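Local coordinates for lipoprotein (Colwellia psychrerythraea, PDB 3O0Y) that is a putative lipoprotein of unknown function that may be a hydrolase related to metallopeptidases, at residues E76-R80 against F122-I127; R356-L360 against I419-M424. All coordinates share one frame; numbering follows the deposited sequence.

Contact 1. Residues E76-R80 against F122-I127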
ATOM      1  N   GLU A  76     -21.535   6.433   1.777  1.00 10.80           N
ATOM      2  CA  GLU A  76     -20.903   5.137   1.912  1.00 11.05           C
ATOM      3  C   GLU A  76     -21.882   4.017   1.639  1.00 10.49           C
ATOM      4  O   GLU A  76     -21.559   3.024   0.956  1.00  8.32           O
ATOM      5  CB  GLU A  76     -20.280   4.965   3.279  1.00 10.68           C
ATOM      6  CG  GLU A  76     -18.957   5.713   3.419  1.00 10.99           C
ATOM      7  CD  GLU A  76     -17.832   5.055   2.558  1.00 10.74           C
ATOM      8  OE1 GLU A  76     -17.511   3.841   2.749  1.00 12.65           O
ATOM      9  OE2 GLU A  76     -17.233   5.766   1.754  1.00 15.65           O
ATOM     10  N   LYS A  77     -23.101   4.156   2.171  1.00  9.19           N
ATOM     11  CA  LYS A  77     -24.139   3.159   1.891  1.00 11.41           C
ATOM     12  C   LYS A  77     -24.402   3.000   0.380  1.00 10.16           C
ATOM     13  O   LYS A  77     -24.451   1.888  -0.137  1.00 11.58           O
ATOM     14  CB  LYS A  77     -25.445   3.562   2.596  1.00 11.53           C
ATOM     15  CG  LYS A  77     -26.633   2.593   2.280  1.00 12.33           C
ATOM     16  CD  LYS A  77     -27.930   3.031   3.060  1.00 17.56           C
ATOM     17  CE  LYS A  77     -28.927   1.808   3.091  1.00 20.43           C
ATOM     18  NZ  LYS A  77     -30.306   2.277   3.417  1.00 26.22           N
ATOM     19  N   GLN A  78     -24.537   4.119  -0.353  1.00 10.56           N
ATOM     20  CA  GLN A  78     -24.902   4.068  -1.749  1.00 11.92           C
ATOM     21  C   GLN A  78     -23.743   3.530  -2.591  1.00 12.44           C
ATOM     22  O   GLN A  78     -23.986   2.807  -3.560  1.00 10.99           O
ATOM     23  CB  GLN A  78     -25.315   5.430  -2.312  1.00 14.92           C
ATOM     24  CG  GLN A  78     -26.656   5.908  -1.704  1.00 18.82           C
ATOM     25  CD  GLN A  78     -27.042   7.344  -2.175  1.00 30.21           C
ATOM     26  OE1 GLN A  78     -26.440   7.886  -3.114  1.00 38.62           O
ATOM     27  NE2 GLN A  78     -28.076   7.934  -1.538  1.00 36.32           N
ATOM     28  N   LEU A  79     -22.507   3.911  -2.230  1.00 10.33           N
ATOM     29  CA  LEU A  79     -21.351   3.472  -2.974  1.00  8.95           C
ATOM     30  C   LEU A  79     -21.276   1.927  -2.872  1.00  7.66           C
ATOM     31  O   LEU A  79     -21.136   1.222  -3.868  1.00  8.53           O
ATOM     32  CB  LEU A  79     -20.047   4.100  -2.414  1.00  8.43           C
ATOM     33  CG  LEU A  79     -18.719   3.541  -2.913  1.00 12.54           C
ATOM     34  CD1 LEU A  79     -18.637   3.675  -4.367  1.00 11.59           C
ATOM     35  CD2 LEU A  79     -17.492   4.208  -2.228  1.00 15.13           C
ATOM     36  N   ARG A  80     -21.342   1.412  -1.665  1.00  6.73           N
ATOM     37  CA  ARG A  80     -21.192  -0.008  -1.399  1.00  6.52           C
ATOM     38  C   ARG A  80     -22.354  -0.792  -2.039  1.00  7.66           C
ATOM     39  O   ARG A  80     -22.170  -1.875  -2.606  1.00  7.85           O
ATOM     40  CB  ARG A  80     -21.096  -0.284   0.093  1.00  8.16           C
ATOM     41  CG  ARG A  80     -19.950   0.432   0.787  1.00  7.51           C
ATOM     42  CD  ARG A  80     -19.901   0.147   2.255  1.00  6.64           C
ATOM     43  NE  ARG A  80     -19.046   1.025   2.956  1.00  8.07           N
ATOM     44  CZ  ARG A  80     -18.607   0.850   4.213  1.00 10.13           C
ATOM     45  NH1 ARG A  80     -18.958  -0.209   4.953  1.00  9.27           N
ATOM     46  NH2 ARG A  80     -17.938   1.859   4.768  1.00 10.69           N
ATOM     47  N   PHE A 122     -21.240  -5.233   7.458  1.00 12.91           N
ATOM     48  CA  PHE A 122     -20.624  -4.109   8.147  1.00 11.34           C
ATOM     49  C   PHE A 122     -20.813  -2.801   7.348  1.00 13.71           C
ATOM     50  O   PHE A 122     -20.237  -2.658   6.233  1.00 14.89           O
ATOM     51  CB  PHE A 122     -19.130  -4.360   8.317  1.00 12.54           C
ATOM     52  CG  PHE A 122     -18.803  -5.489   9.276  1.00 10.80           C
ATOM     53  CD1 PHE A 122     -18.415  -5.227  10.576  1.00 11.15           C
ATOM     54  CD2 PHE A 122     -18.991  -6.838   8.886  1.00 10.63           C
ATOM     55  CE1 PHE A 122     -18.163  -6.291  11.476  1.00 11.14           C
ATOM     56  CE2 PHE A 122     -18.759  -7.872   9.776  1.00  8.87           C
ATOM     57  CZ  PHE A 122     -18.306  -7.596  11.066  1.00  6.75           C
ATOM     58  N   ASN A 123     -21.490  -1.825   7.927  1.00 10.35           N
ATOM     59  CA  ASN A 123     -21.587  -0.514   7.330  1.00 10.44           C
ATOM     60  C   ASN A 123     -20.598   0.505   7.868  1.00 10.26           C
ATOM     61  O   ASN A 123     -20.558   1.644   7.383  1.00 10.30           O
ATOM     62  CB  ASN A 123     -23.001   0.020   7.406  1.00 10.03           C
ATOM     63  CG  ASN A 123     -23.399   0.397   8.789  1.00 15.09           C
ATOM     64  OD1 ASN A 123     -22.767   0.013   9.735  1.00 17.60           O
ATOM     65  ND2 ASN A 123     -24.506   1.144   8.917  1.00 17.03           N
ATOM     66  N   ILE A 124     -19.764   0.058   8.811  1.00 11.03           N
ATOM     67  CA  ILE A 124     -18.742   0.879   9.433  1.00  9.44           C
ATOM     68  C   ILE A 124     -17.544   1.173   8.550  1.00 10.20           C
ATOM     69  O   ILE A 124     -17.416   0.641   7.432  1.00  9.81           O
ATOM     70  CB  ILE A 124     -18.296   0.266  10.803  1.00 11.30           C
ATOM     71  CG1 ILE A 124     -17.795  -1.213  10.706  1.00 11.73           C
ATOM     72  CG2 ILE A 124     -19.477   0.268  11.798  1.00  9.34           C
ATOM     73  CD1 ILE A 124     -16.707  -1.566   9.654  1.00 11.96           C
ATOM     74  N   GLY A 125     -16.704   2.084   9.023  1.00 10.26           N
ATOM     75  CA  GLY A 125     -15.496   2.401   8.284  1.00  9.03           C
ATOM     76  C   GLY A 125     -15.708   3.144   6.985  1.00 10.46           C
ATOM     77  O   GLY A 125     -16.698   3.864   6.813  1.00  9.74           O
ATOM     78  N   TYR A 126     -14.815   2.918   6.026  1.00  7.03           N
ATOM     79  CA  TYR A 126     -14.906   3.600   4.747  1.00  7.86           C
ATOM     80  C   TYR A 126     -14.230   2.695   3.737  1.00  8.44           C
ATOM     81  O   TYR A 126     -13.404   1.893   4.129  1.00  9.39           O
ATOM     82  CB  TYR A 126     -14.227   4.988   4.773  1.00  9.74           C
ATOM     83  CG  TYR A 126     -12.702   4.943   4.793  1.00  6.07           C
ATOM     84  CD1 TYR A 126     -11.967   5.046   3.627  1.00 10.04           C
ATOM     85  CD2 TYR A 126     -12.007   4.635   5.961  1.00  6.99           C
ATOM     86  CE1 TYR A 126     -10.584   4.968   3.642  1.00  9.80           C
ATOM     87  CE2 TYR A 126     -10.589   4.575   5.973  1.00  9.90           C
ATOM     88  CZ  TYR A 126      -9.900   4.686   4.798  1.00 11.82           C
ATOM     89  OH  TYR A 126      -8.504   4.521   4.756  1.00 12.08           O
ATOM     90  N   ILE A 127     -14.608   2.819   2.459  1.00  7.39           N
ATOM     91  CA  ILE A 127     -13.972   2.055   1.360  1.00  7.50           C
ATOM     92  C   ILE A 127     -12.747   2.773   0.837  1.00  8.05           C
ATOM     93  O   ILE A 127     -12.823   3.939   0.428  1.00  8.88           O
ATOM     94  CB  ILE A 127     -14.915   1.802   0.186  1.00  7.29           C
ATOM     95  CG1 ILE A 127     -16.193   1.053   0.647  1.00  8.39           C
ATOM     96  CG2 ILE A 127     -14.197   1.040  -0.933  1.00  9.27           C
ATOM     97  CD1 ILE A 127     -15.895  -0.239   1.464  1.00  7.84           C
TER

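Contact 2. Residues R356-L360 against I419-M424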
ATOM      1  N   ARG A 356      24.140  11.033   2.258  1.00  6.99           N
ATOM      2  CA  ARG A 356      22.881  10.843   1.589  1.00  5.85           C
ATOM      3  C   ARG A 356      23.058  10.690   0.069  1.00  7.30           C
ATOM      4  O   ARG A 356      22.346   9.901  -0.566  1.00  7.41           O
ATOM      5  CB  ARG A 356      21.877  11.910   2.005  1.00  6.82           C
ATOM      6  CG  ARG A 356      21.378  11.694   3.387  1.00  7.73           C
ATOM      7  CD  ARG A 356      20.605  12.924   3.917  1.00 11.37           C
ATOM      8  NE  ARG A 356      20.092  12.598   5.253  1.00 11.91           N
ATOM      9  CZ  ARG A 356      20.767  12.683   6.381  1.00 12.56           C
ATOM     10  NH1 ARG A 356      20.196  12.336   7.528  1.00 12.44           N
ATOM     11  NH2 ARG A 356      21.981  13.190   6.392  1.00 12.48           N
ATOM     12  N   GLU A 357      23.979  11.452  -0.531  1.00  5.04           N
ATOM     13  CA  GLU A 357      24.307  11.234  -1.921  1.00  6.57           C
ATOM     14  C   GLU A 357      24.837   9.854  -2.230  1.00  4.69           C
ATOM     15  O   GLU A 357      24.526   9.268  -3.321  1.00  7.23           O
ATOM     16  CB  GLU A 357      25.351  12.298  -2.420  1.00  6.26           C
ATOM     17  CG  GLU A 357      24.763  13.715  -2.553  1.00  7.77           C
ATOM     18  CD  GLU A 357      25.810  14.826  -2.787  1.00 11.09           C
ATOM     19  OE1 GLU A 357      27.026  14.634  -2.476  1.00 14.25           O
ATOM     20  OE2 GLU A 357      25.344  15.947  -3.230  1.00 13.76           O
ATOM     21  N   GLU A 358      25.622   9.317  -1.319  1.00  5.10           N
ATOM     22  CA  GLU A 358      26.165   7.971  -1.465  1.00  6.48           C
ATOM     23  C   GLU A 358      25.041   6.950  -1.430  1.00  4.74           C
ATOM     24  O   GLU A 358      24.978   6.043  -2.253  1.00  6.15           O
ATOM     25  CB  GLU A 358      27.211   7.655  -0.390  1.00  6.91           C
ATOM     26  CG  GLU A 358      27.943   6.315  -0.717  1.00  9.93           C
ATOM     27  CD  GLU A 358      28.929   5.860   0.351  1.00 22.12           C
ATOM     28  OE1 GLU A 358      29.131   6.575   1.327  1.00 24.69           O
ATOM     29  OE2 GLU A 358      29.413   4.723   0.243  1.00 25.45           O
ATOM     30  N   LEU A 359      24.127   7.071  -0.464  1.00  6.15           N
ATOM     31  CA  LEU A 359      23.006   6.203  -0.390  1.00  5.80           C
ATOM     32  C   LEU A 359      22.203   6.213  -1.687  1.00  6.68           C
ATOM     33  O   LEU A 359      21.869   5.174  -2.246  1.00  5.16           O
ATOM     34  CB  LEU A 359      22.159   6.571   0.839  1.00  6.16           C
ATOM     35  CG  LEU A 359      21.034   5.681   1.248  1.00  7.35           C
ATOM     36  CD1 LEU A 359      20.489   6.097   2.720  1.00  7.29           C
ATOM     37  CD2 LEU A 359      19.908   5.702   0.203  1.00  8.64           C
ATOM     38  N   LEU A 360      21.898   7.400  -2.197  1.00  7.37           N
ATOM     39  CA  LEU A 360      21.097   7.521  -3.419  1.00  6.77           C
ATOM     40  C   LEU A 360      21.816   6.954  -4.647  1.00  7.72           C
ATOM     41  O   LEU A 360      21.176   6.302  -5.474  1.00  6.15           O
ATOM     42  CB  LEU A 360      20.681   8.967  -3.645  1.00  6.34           C
ATOM     43  CG  LEU A 360      19.578   9.497  -2.679  1.00  7.57           C
ATOM     44  CD1 LEU A 360      19.553  11.057  -2.758  1.00 11.21           C
ATOM     45  CD2 LEU A 360      18.257   8.916  -2.956  1.00  8.40           C
ATOM     46  N   ILE A 419      12.490   6.903  -0.786  1.00  7.00           N
ATOM     47  CA  ILE A 419      13.393   6.518   0.303  1.00  6.43           C
ATOM     48  C   ILE A 419      13.426   7.555   1.420  1.00  7.93           C
ATOM     49  O   ILE A 419      13.475   8.748   1.138  1.00  9.72           O
ATOM     50  CB  ILE A 419      14.829   6.241  -0.297  1.00  6.03           C
ATOM     51  CG1 ILE A 419      15.744   5.705   0.779  1.00  8.30           C
ATOM     52  CG2 ILE A 419      15.383   7.468  -0.965  1.00  6.57           C
ATOM     53  CD1 ILE A 419      15.445   4.278   1.223  1.00  9.59           C
ATOM     54  N   ASN A 420      13.390   7.110   2.693  1.00  8.31           N
ATOM     55  CA  ASN A 420      13.438   8.032   3.843  1.00  7.40           C
ATOM     56  C   ASN A 420      14.870   8.286   4.278  1.00  9.44           C
ATOM     57  O   ASN A 420      15.553   7.340   4.722  1.00  9.80           O
ATOM     58  CB  ASN A 420      12.696   7.414   5.005  1.00  7.50           C
ATOM     59  CG  ASN A 420      12.359   8.411   6.040  1.00  9.02           C
ATOM     60  OD1 ASN A 420      13.160   9.266   6.384  1.00 10.53           O
ATOM     61  ND2 ASN A 420      11.139   8.327   6.568  1.00 11.13           N
ATOM     62  N   LEU A 421      15.371   9.495   4.036  1.00  9.20           N
ATOM     63  CA  LEU A 421      16.731   9.848   4.422  1.00  7.98           C
ATOM     64  C   LEU A 421      16.842  10.555   5.775  1.00  9.38           C
ATOM     65  O   LEU A 421      17.910  11.139   6.096  1.00 11.10           O
ATOM     66  CB  LEU A 421      17.343  10.658   3.311  1.00 10.18           C
ATOM     67  CG  LEU A 421      17.311  10.166   1.868  1.00 13.05           C
ATOM     68  CD1 LEU A 421      17.909  11.227   0.966  1.00 12.65           C
ATOM     69  CD2 LEU A 421      18.053   8.817   1.864  1.00 12.50           C
ATOM     70  N   ARG A 422      15.788  10.477   6.594  1.00  8.54           N
ATOM     71  CA  ARG A 422      15.853  11.214   7.873  1.00  9.74           C
ATOM     72  C   ARG A 422      17.013  10.785   8.766  1.00 12.27           C
ATOM     73  O   ARG A 422      17.751  11.653   9.308  1.00 13.61           O
ATOM     74  CB  ARG A 422      14.583  11.038   8.677  1.00 10.49           C
ATOM     75  CG  ARG A 422      14.497  11.851   9.993  1.00 15.27           C
ATOM     76  CD  ARG A 422      13.223  11.551  10.826  1.00 25.40           C
ATOM     77  NE  ARG A 422      13.401  10.409  11.733  1.00 40.09           N
ATOM     78  CZ  ARG A 422      12.908   9.164  11.568  1.00 47.22           C
ATOM     79  NH1 ARG A 422      12.103   8.818  10.554  1.00 48.28           N
ATOM     80  NH2 ARG A 422      13.198   8.246  12.483  1.00 52.22           N
ATOM     81  N   ASP A 423      17.179   9.464   8.934  1.00 11.95           N
ATOM     82  CA  ASP A 423      18.126   8.936   9.922  1.00 12.26           C
ATOM     83  C   ASP A 423      19.015   7.861   9.273  1.00 11.78           C
ATOM     84  O   ASP A 423      18.501   6.810   8.839  1.00 10.95           O
ATOM     85  CB  ASP A 423      17.307   8.264  11.002  1.00 14.98           C
ATOM     86  CG  ASP A 423      18.182   7.719  12.153  1.00 24.21           C
ATOM     87  OD1 ASP A 423      19.451   7.904  12.111  1.00 27.31           O
ATOM     88  OD2 ASP A 423      17.581   7.079  13.070  1.00 30.27           O
ATOM     89  N   MET A 424      20.320   8.112   9.243  1.00 11.41           N
ATOM     90  CA  MET A 424      21.225   7.163   8.596  1.00 12.42           C
ATOM     91  C   MET A 424      21.245   5.833   9.397  1.00 13.51           C
ATOM     92  O   MET A 424      21.464   4.757   8.841  1.00 13.29           O
ATOM     93  CB  MET A 424      22.614   7.766   8.311  1.00 13.75           C
ATOM     94  CG  MET A 424      22.703   8.797   7.089  1.00 14.82           C
ATOM     95  SD  MET A 424      22.033   8.277   5.508  1.00  6.64           S
ATOM     96  CE  MET A 424      20.229   8.698   5.748  1.00  7.54           C
TER

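Contact 1. Residues E76-R80 against F122-I127
Glu76 and Tyr126, whose CA atoms lie 6.8 Å apart, mark the nearest backbone approach between one turn of helix 73-92 and the loop 122-125 that leads into the short strand 126-128. One helical turn separates Glu76 from Arg80, and both side chains point at the loop. The Arg80 chain runs extended from CG to NE (chi2 179°), long enough to carry the guanidinium into the bend of the loop. There NH1 and NH2 meet Ile124 O end-on, each at 3.0 Å from that oxygen and from the same face of its carbonyl plane, while Phe122 O and Gly125 O lie close by at the guanidinium edge. At its other edge the group holds Glu76 side-on: NH2 reaches the anti lone pair of OE1 at 2.9 Å in a salt bridge, with NE as a longer second donor to the same oxygen. Glu76 OE1 takes a third bond on its syn side from Ile127 N, at 3.1 Å, and OE2 pairs with Arg46, so two arginines probably balance the charge of this buried carboxylate. Ile127 CD1 lies over one face of the Arg80 guanidinium, 3.7 Å from NE, and its CB meets Leu79 CD2 at 4.3 Å. Gly125 suits its place because its positive phi (70°) comes easily to a residue without a side chain. A leucine at Arg80, lacking the guanidinium, would probably leave Ile124 O and the charge of Glu76 OE1 without their mates, the loop then resting mainly on Lys184 of helix 174-190, which bonds to Asn123 O and Gly125 O, and its other bonds. The arrangement is an i to i+4 Glu-Arg salt bridge on a helix, its arginine taking the loop carbonyl of Ile124 with both end nitrogens and so joining helix 73-92 to the entry of strand 126-128 in this largely helical fold.

Contact 2. Residues R356-L360 against I419-M424
Arg356 NE and NH1 both donate to Leu421 O, at 2.8 Å and 3.0 Å, a side-on grip in which the carbonyl oxygen lies near the guanidinium plane. NH1 adds a weak bond to Arg422 O, so one arginine holds two successive carbonyls of the chain leaving strand 416-419. Its remaining nitrogen, NH2, forms a salt bridge with Asp351. The chain between is bent by an Asx turn, in which Asn420 OD1 accepts from Arg422 N at 2.9 Å, in the carbonyl plane.

Beyond the arginine the contact is apolar. Met424, bent at chi2 (-52°) and chi3 (84°), brings its CE over one face of the guanidinium and its SD to 3.9 Å from Leu359 CD1; an unbranched thioether chain suits such a fold-back. Leu421 CD2 meets Leu359 CD1 at 3.8 Å, and its CD1 faces Leu360. Toward the strand end, Leu360 CD2 rests on Ile419 CG2 at 3.8 Å. Leu432 and Leu435 of helix 432-439 continue this apolar layer. It is helix-on-sheet packing at a strand end, joining helix 353-373 to the middle strand of a three-stranded mixed sheet, with the arginine fastening the loop that follows.

Overall arrangement
Contact 1 and contact 2 lie on opposite sides of the chain's centre, their own centres about 40 Å apart and their nearest atoms about 20 Å apart. They share no helix or strand and follow one another along the chain. Both fix a loop to a helix through an arginine that gives two nitrogens to one backbone oxygen. Contact 1, largely buried, is the more polar: its arginine is paired with a glutamate one turn earlier on the same helix, which probably offsets its charge, and apolar contact is slight. Contact 2, only partly buried, finds its counter-charge just before the helix and relies on leucine, isoleucine and methionine, as befits its place against the small sheet.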